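Local coordinates for 3-polyprenyl-4-hydroxybenzoate decarboxylase and related decarboxylases (Pelotomaculum thermopropionicum, PDB 6H6X), which is a UbiD-family enzyme that binds prenylated FMN and manganese and probably decarboxylates aromatic acids such as furan-2,5-dicarboxylic acid, reversibly, at residues L222-V230 against P235-G244; I131-P141 against P183-G191. The protein carries 8 engineered substitutions. All coordinates share one frame; numbering follows the deposited sequence.

Interaction 1: L222-V230 against P235-G244; sequences LELVKCETV and PAGAEIVIEG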
# COMPACT_ATOMS: atom_id res chain seq x y z
N LEU B 222 -28.30 19.52 -18.01
CA LEU B 222 -28.42 18.23 -18.63
C LEU B 222 -29.68 18.23 -19.49
O LEU B 222 -30.74 18.67 -19.04
CB LEU B 222 -28.49 17.17 -17.53
CG LEU B 222 -28.58 15.74 -17.92
CD1 LEU B 222 -27.31 15.30 -18.65
CD2 LEU B 222 -28.83 14.94 -16.63
N GLU B 223 -29.54 17.76 -20.72
CA GLU B 223 -30.65 17.74 -21.67
C GLU B 223 -31.35 16.39 -21.61
O GLU B 223 -30.68 15.37 -21.66
CB GLU B 223 -30.15 18.11 -23.07
CG GLU B 223 -29.63 19.55 -23.09
CD GLU B 223 -29.13 20.08 -24.44
OE1 GLU B 223 -29.20 19.36 -25.47
OE2 GLU B 223 -28.66 21.25 -24.46
N LEU B 224 -32.68 16.42 -21.42
CA LEU B 224 -33.50 15.28 -21.27
C LEU B 224 -34.49 15.21 -22.39
O LEU B 224 -34.80 16.21 -23.03
CB LEU B 224 -34.26 15.31 -19.97
CG LEU B 224 -33.43 15.39 -18.72
CD1 LEU B 224 -34.37 15.35 -17.50
CD2 LEU B 224 -32.41 14.27 -18.66
N VAL B 225 -34.99 14.00 -22.61
CA VAL B 225 -36.02 13.73 -23.58
C VAL B 225 -37.03 12.74 -22.99
O VAL B 225 -36.69 11.96 -22.09
CB VAL B 225 -35.38 13.26 -24.91
CG1 VAL B 225 -34.58 11.97 -24.69
CG2 VAL B 225 -36.45 13.03 -25.95
N LYS B 226 -38.27 12.78 -23.46
CA LYS B 226 -39.31 11.86 -22.99
C LYS B 226 -39.10 10.50 -23.59
O LYS B 226 -38.68 10.40 -24.74
CB LYS B 226 -40.72 12.30 -23.44
CG LYS B 226 -41.25 13.58 -22.87
CD LYS B 226 -41.40 13.62 -21.36
CE LYS B 226 -42.56 12.82 -20.89
NZ LYS B 226 -42.78 13.16 -19.44
N CYS B 227 -39.44 9.48 -22.82
CA CYS B 227 -39.43 8.08 -23.28
C CYS B 227 -40.61 7.79 -24.18
O CYS B 227 -41.62 8.47 -24.13
CB CYS B 227 -39.48 7.15 -22.06
SG CYS B 227 -37.88 7.09 -21.21
N GLU B 228 -40.47 6.76 -24.99
CA GLU B 228 -41.53 6.33 -25.92
C GLU B 228 -42.74 5.71 -25.23
O GLU B 228 -43.86 6.06 -25.56
CB GLU B 228 -40.99 5.28 -26.91
CG GLU B 228 -39.85 5.76 -27.80
CD GLU B 228 -40.24 6.90 -28.72
OE1 GLU B 228 -41.21 6.72 -29.50
OE2 GLU B 228 -39.57 7.96 -28.66
N THR B 229 -42.51 4.77 -24.31
CA THR B 229 -43.58 3.91 -23.79
C THR B 229 -43.87 4.09 -22.31
O THR B 229 -44.71 3.39 -21.77
CB THR B 229 -43.21 2.43 -24.01
OG1 THR B 229 -42.02 2.09 -23.27
CG2 THR B 229 -42.97 2.19 -25.50
N VAL B 230 -43.16 5.02 -21.66
CA VAL B 230 -43.37 5.30 -20.25
C VAL B 230 -43.21 6.78 -20.01
O VAL B 230 -42.51 7.45 -20.76
CB VAL B 230 -42.37 4.50 -19.37
CG1 VAL B 230 -42.68 3.01 -19.43
CG2 VAL B 230 -40.91 4.78 -19.78
N PRO B 235 -31.59 11.02 -20.29
CA PRO B 235 -30.62 11.93 -20.94
C PRO B 235 -30.60 11.76 -22.46
O PRO B 235 -30.52 10.65 -22.96
CB PRO B 235 -29.29 11.52 -20.32
CG PRO B 235 -29.66 10.92 -19.02
CD PRO B 235 -30.94 10.18 -19.27
N ALA B 236 -30.78 12.87 -23.16
CA ALA B 236 -30.90 12.90 -24.64
C ALA B 236 -29.68 12.32 -25.31
O ALA B 236 -29.78 11.65 -26.35
CB ALA B 236 -31.10 14.35 -25.13
N GLY B 237 -28.51 12.61 -24.73
CA GLY B 237 -27.25 12.14 -25.25
C GLY B 237 -26.79 10.74 -24.81
O GLY B 237 -25.70 10.38 -25.13
N ALA B 238 -27.60 9.97 -24.10
CA ALA B 238 -27.19 8.63 -23.65
C ALA B 238 -26.92 7.73 -24.87
O ALA B 238 -27.33 8.04 -25.94
CB ALA B 238 -28.26 7.99 -22.76
N GLU B 239 -26.22 6.61 -24.67
CA GLU B 239 -25.94 5.67 -25.75
C GLU B 239 -27.10 4.76 -25.94
O GLU B 239 -27.48 4.48 -27.04
CB GLU B 239 -24.65 4.85 -25.45
CG GLU B 239 -23.37 5.67 -25.43
CD GLU B 239 -22.93 6.13 -26.85
OE1 GLU B 239 -23.13 5.38 -27.82
OE2 GLU B 239 -22.35 7.23 -27.03
N ILE B 240 -27.66 4.29 -24.83
CA ILE B 240 -28.73 3.32 -24.85
C ILE B 240 -29.73 3.61 -23.73
O ILE B 240 -29.32 3.96 -22.62
CB ILE B 240 -28.16 1.88 -24.61
CG1 ILE B 240 -27.24 1.42 -25.76
CG2 ILE B 240 -29.26 0.87 -24.47
CD1 ILE B 240 -26.01 0.67 -25.33
N VAL B 241 -31.03 3.43 -24.01
CA VAL B 241 -32.10 3.54 -23.02
C VAL B 241 -32.98 2.33 -23.12
O VAL B 241 -33.38 1.94 -24.21
CB VAL B 241 -32.97 4.80 -23.20
CG1 VAL B 241 -34.30 4.71 -22.45
CG2 VAL B 241 -32.19 6.04 -22.78
N ILE B 242 -33.29 1.75 -21.98
CA ILE B 242 -34.17 0.61 -21.89
C ILE B 242 -35.30 1.08 -21.02
O ILE B 242 -35.10 1.45 -19.87
CB ILE B 242 -33.44 -0.63 -21.31
CG1 ILE B 242 -32.31 -1.06 -22.26
CG2 ILE B 242 -34.40 -1.77 -21.09
CD1 ILE B 242 -31.33 -1.99 -21.56
N GLU B 243 -36.50 1.05 -21.59
CA GLU B 243 -37.74 1.44 -20.93
C GLU B 243 -38.48 0.22 -20.42
O GLU B 243 -38.47 -0.81 -21.06
CB GLU B 243 -38.62 2.19 -21.93
CG GLU B 243 -37.93 3.36 -22.65
CD GLU B 243 -38.82 4.11 -23.62
OE1 GLU B 243 -40.04 3.79 -23.69
OE2 GLU B 243 -38.30 5.03 -24.32
N GLY B 244 -39.12 0.33 -19.27
CA GLY B 244 -39.89 -0.78 -18.78
C GLY B 244 -40.62 -0.52 -17.51
O GLY B 244 -40.89 0.63 -17.12
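Glu-243 drives its carboxylate into the loop at residues 227-229, where three hydrogen bonds hold it. OE1 takes two of them: the backbone N of Thr-229 meets it on the syn side at 2.7 Å, while Thr-229 OG1 approaches nearly along the C-O bond at 2.6 Å. The other oxygen, OE2, accepts from Glu-228 N at 2.9 Å, also on the syn side but 24° out of the carboxylate plane. Beyond CG the glutamate is extended (chi2 -179°), which carries the acid across to the loop, and both oxygens being bonded fixes its rotation. Replacement of Glu-243 by an alanine would probably leave the amides of Glu-228 and Thr-229 without their acceptor, deprive Thr-229 OG1 of this one, and set the loop free to shift. The carboxylate of Glu-228 turns instead to Lys-103. A fourth hydrogen bond, backbone to backbone, joins Ala-236 N to Glu-223 O at 2.9 Å and is almost straight at 172°.

Apolar contacts fill in along the chain. Leu-224 CD2 lies 4.3 Å from Pro-235 CG, and Val-225 sets CG1 over the CA of Ala-236 at 3.8 Å. Cys-227 SG faces Val-241 CG1 at 4.5 Å, and Val-230 CG2 lies 4.1 Å from the CB of Glu-243.

Leu-224 and Pro-235 form an antiparallel, non-hydrogen-bonded bridge, and a type I turn from Pro-235 to Ala-238 leads on to strand 240-246. Two elements of the Rift-related domain thus meet: the edge of a small mixed sheet, where strand 223-226 pairs with 233-235, and strand 240-246 of the large antiparallel sheet, whose Glu-243 binds the backbone amides of the loop at 228-229.

Interaction 2: I131-P141 against P183-G191; sequences ITAAILIARDP and PLEIALAIG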
# COMPACT_ATOMS: atom_id res chain seq x y z
N ILE B 131 -26.28 -6.21 -16.37
CA ILE B 131 -26.16 -4.79 -16.71
C ILE B 131 -25.75 -4.11 -15.42
O ILE B 131 -26.49 -4.19 -14.45
CB ILE B 131 -27.51 -4.22 -17.22
CG1 ILE B 131 -27.94 -4.97 -18.50
CG2 ILE B 131 -27.43 -2.73 -17.46
CD1 ILE B 131 -29.30 -4.56 -19.00
N THR B 132 -24.58 -3.48 -15.41
CA THR B 132 -24.00 -2.92 -14.19
C THR B 132 -23.82 -1.41 -14.22
O THR B 132 -23.46 -0.87 -13.20
CB THR B 132 -22.64 -3.53 -13.89
OG1 THR B 132 -21.81 -3.39 -15.04
CG2 THR B 132 -22.79 -5.01 -13.60
N ALA B 133 -24.05 -0.75 -15.35
CA ALA B 133 -23.79 0.68 -15.46
C ALA B 133 -24.99 1.53 -15.88
O ALA B 133 -24.82 2.62 -16.43
CB ALA B 133 -22.63 0.92 -16.38
N ALA B 134 -26.17 1.05 -15.61
CA ALA B 134 -27.38 1.72 -16.02
C ALA B 134 -27.85 2.57 -14.88
O ALA B 134 -28.01 2.07 -13.77
CB ALA B 134 -28.48 0.72 -16.37
N ILE B 135 -28.10 3.85 -15.16
CA ILE B 135 -28.85 4.67 -14.23
C ILE B 135 -30.34 4.38 -14.39
O ILE B 135 -30.84 4.27 -15.49
CB ILE B 135 -28.53 6.17 -14.34
CG1 ILE B 135 -28.98 6.79 -15.67
CG2 ILE B 135 -27.06 6.39 -14.11
CD1 ILE B 135 -28.81 8.31 -15.71
N LEU B 136 -31.03 4.20 -13.27
CA LEU B 136 -32.44 3.84 -13.25
C LEU B 136 -33.21 5.09 -12.80
O LEU B 136 -33.05 5.53 -11.67
CB LEU B 136 -32.69 2.71 -12.27
CG LEU B 136 -34.07 2.06 -12.34
CD1 LEU B 136 -33.99 0.62 -11.83
CD2 LEU B 136 -35.12 2.84 -11.59
N ILE B 137 -34.02 5.65 -13.70
CA ILE B 137 -34.80 6.85 -13.44
C ILE B 137 -36.25 6.41 -13.19
O ILE B 137 -36.82 5.68 -13.98
CB ILE B 137 -34.69 7.81 -14.63
CG1 ILE B 137 -33.25 8.19 -14.85
CG2 ILE B 137 -35.51 9.08 -14.42
CD1 ILE B 137 -32.94 8.50 -16.29
N ALA B 138 -36.82 6.87 -12.09
CA ALA B 138 -38.23 6.60 -11.78
C ALA B 138 -38.90 7.78 -11.04
O ALA B 138 -38.21 8.68 -10.49
CB ALA B 138 -38.34 5.33 -10.98
N ARG B 139 -40.23 7.79 -11.04
CA ARG B 139 -40.99 8.78 -10.29
C ARG B 139 -41.85 8.15 -9.19
O ARG B 139 -42.36 7.05 -9.36
CB ARG B 139 -41.86 9.64 -11.21
CG ARG B 139 -41.06 10.69 -11.98
CD ARG B 139 -41.95 11.64 -12.78
NE ARG B 139 -41.13 12.65 -13.49
CZ ARG B 139 -40.71 13.81 -12.96
NH1 ARG B 139 -41.05 14.19 -11.74
NH2 ARG B 139 -39.95 14.63 -13.67
N ASP B 140 -42.01 8.88 -8.09
CA ASP B 140 -42.87 8.46 -6.98
C ASP B 140 -44.31 8.48 -7.52
O ASP B 140 -44.80 9.50 -8.04
CB ASP B 140 -42.68 9.42 -5.79
CG ASP B 140 -43.36 8.94 -4.50
OD1 ASP B 140 -44.57 8.68 -4.54
OD2 ASP B 140 -42.70 8.86 -3.43
N PRO B 141 -44.99 7.32 -7.48
CA PRO B 141 -46.32 7.28 -8.06
C PRO B 141 -47.40 8.14 -7.34
O PRO B 141 -48.42 8.43 -7.95
CB PRO B 141 -46.65 5.78 -8.04
CG PRO B 141 -45.88 5.24 -6.88
CD PRO B 141 -44.63 6.07 -6.79
N PRO B 183 -47.88 -1.50 -11.91
CA PRO B 183 -46.43 -1.50 -12.09
C PRO B 183 -45.82 -0.11 -11.82
O PRO B 183 -46.54 0.88 -11.81
CB PRO B 183 -46.23 -1.93 -13.55
CG PRO B 183 -47.57 -1.88 -14.20
CD PRO B 183 -48.60 -1.93 -13.12
N LEU B 184 -44.51 -0.08 -11.55
CA LEU B 184 -43.75 1.18 -11.50
C LEU B 184 -42.98 1.34 -12.79
O LEU B 184 -42.11 0.53 -13.10
CB LEU B 184 -42.78 1.16 -10.32
CG LEU B 184 -41.96 2.44 -10.18
CD1 LEU B 184 -42.82 3.59 -9.67
CD2 LEU B 184 -40.80 2.18 -9.23
N GLU B 185 -43.30 2.39 -13.54
CA GLU B 185 -42.61 2.71 -14.79
C GLU B 185 -41.20 3.23 -14.51
O GLU B 185 -41.00 4.03 -13.60
CB GLU B 185 -43.38 3.80 -15.55
CG GLU B 185 -44.74 3.35 -16.07
CD GLU B 185 -45.40 4.36 -17.01
OE1 GLU B 185 -45.02 5.57 -17.03
OE2 GLU B 185 -46.34 3.94 -17.72
N ILE B 186 -40.22 2.75 -15.28
CA ILE B 186 -38.83 3.15 -15.11
C ILE B 186 -38.17 3.32 -16.44
O ILE B 186 -38.61 2.76 -17.44
CB ILE B 186 -37.99 2.14 -14.30
CG1 ILE B 186 -37.78 0.82 -15.06
CG2 ILE B 186 -38.63 1.87 -12.94
CD1 ILE B 186 -36.87 -0.14 -14.33
N ALA B 187 -37.07 4.05 -16.43
CA ALA B 187 -36.14 4.01 -17.53
C ALA B 187 -34.69 3.78 -17.09
O ALA B 187 -34.26 4.23 -16.03
CB ALA B 187 -36.27 5.31 -18.31
N LEU B 188 -33.97 3.06 -17.93
CA LEU B 188 -32.59 2.72 -17.69
C LEU B 188 -31.75 3.38 -18.73
O LEU B 188 -32.00 3.17 -19.91
CB LEU B 188 -32.42 1.22 -17.82
CG LEU B 188 -33.24 0.41 -16.81
CD1 LEU B 188 -33.16 -1.04 -17.23
CD2 LEU B 188 -32.67 0.57 -15.43
N ALA B 189 -30.77 4.18 -18.34
CA ALA B 189 -29.85 4.77 -19.33
C ALA B 189 -28.42 4.34 -19.13
O ALA B 189 -27.93 4.38 -18.03
CB ALA B 189 -29.94 6.27 -19.24
N ILE B 190 -27.76 3.97 -20.21
CA ILE B 190 -26.43 3.38 -20.23
C ILE B 190 -25.57 4.20 -21.14
O ILE B 190 -25.95 4.53 -22.25
CB ILE B 190 -26.48 1.95 -20.72
CG1 ILE B 190 -27.32 1.06 -19.80
CG2 ILE B 190 -25.07 1.37 -20.81
CD1 ILE B 190 -27.64 -0.30 -20.41
N GLY B 191 -24.39 4.59 -20.68
CA GLY B 191 -23.47 5.33 -21.53
C GLY B 191 -23.74 6.80 -21.34
O GLY B 191 -24.20 7.51 -22.26
O HOH W 1 -23.50 4.24 -18.01
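Leu-136 lies at the heart of the contact, between Leu-188 and Ile-186. Its CG meets Leu-188 CD2 at 3.7 Å, while its CD2 touches Ile-186 CG2 at 3.9 Å; both neighbours run obliquely to it. With CG swung opposite the backbone N (chi1 -169°), the leucine reaches both partners on its face of the sheet. Farther along that face Ala-134 CB rests on Ile-190 CG1 at 3.6 Å, and the side chains of Ile-190 and Ile-131 cross at about a right angle, CD1 meeting CG2. On the other face Ile-135 packs CG1 against the CB of Ala-189, 3.7 Å away.

The backbones run antiparallel: the axes of strands 134-139 and 184-190 make an angle of 155° and come within 4.4 Å. Ile-135 pairs with Ala-189, and Ile-137 with Ala-187, each through two hydrogen bonds; the shortest takes Ile-137 N to Ala-187 O at 2.7 Å. Beyond them a water bridges the strands, donating to Ala-133 O at 2.6 Å and accepting from Gly-191 N at 2.8 Å.

Toward the other end Leu-184 CD1 approaches the carbonyl of Arg-139. In the buried span the paired backbone groups satisfy one another and aliphatic side chains cover both faces, so backbone bonds and apolar packing hold the strands, whereas the marginal charges find partners elsewhere: Arg-139 in Gly-144 O and Glu-233, Glu-185 in the backbone N of Asp-231.

How the interactions relate
Interactions 1 and 2 are joined through neighbouring strands of one antiparallel sheet, their centres 10 Å apart. Strand 184-190, paired with 130-139 in interaction 2, is flanked on its other edge by 240-246 of interaction 1: Ile-242 O lies 2.8 Å from Leu-188 N and Ile-240 O 2.9 Å from Ile-190 N, both probable hydrogen bonds. Glu-239 and Ile-240 form a classic beta bulge opposite Ile-190. Interaction 2 lies nearer the cofactor: Thr-132 touches prenylated FMN, and the side chains of Leu-136 and Ile-135 lie about 4 Å from those of His-151 and Ile-150, respectively, which bind it. In interaction 1, the side chain of Pro-235 is about 10 Å from that of the manganese ligand Glu-210.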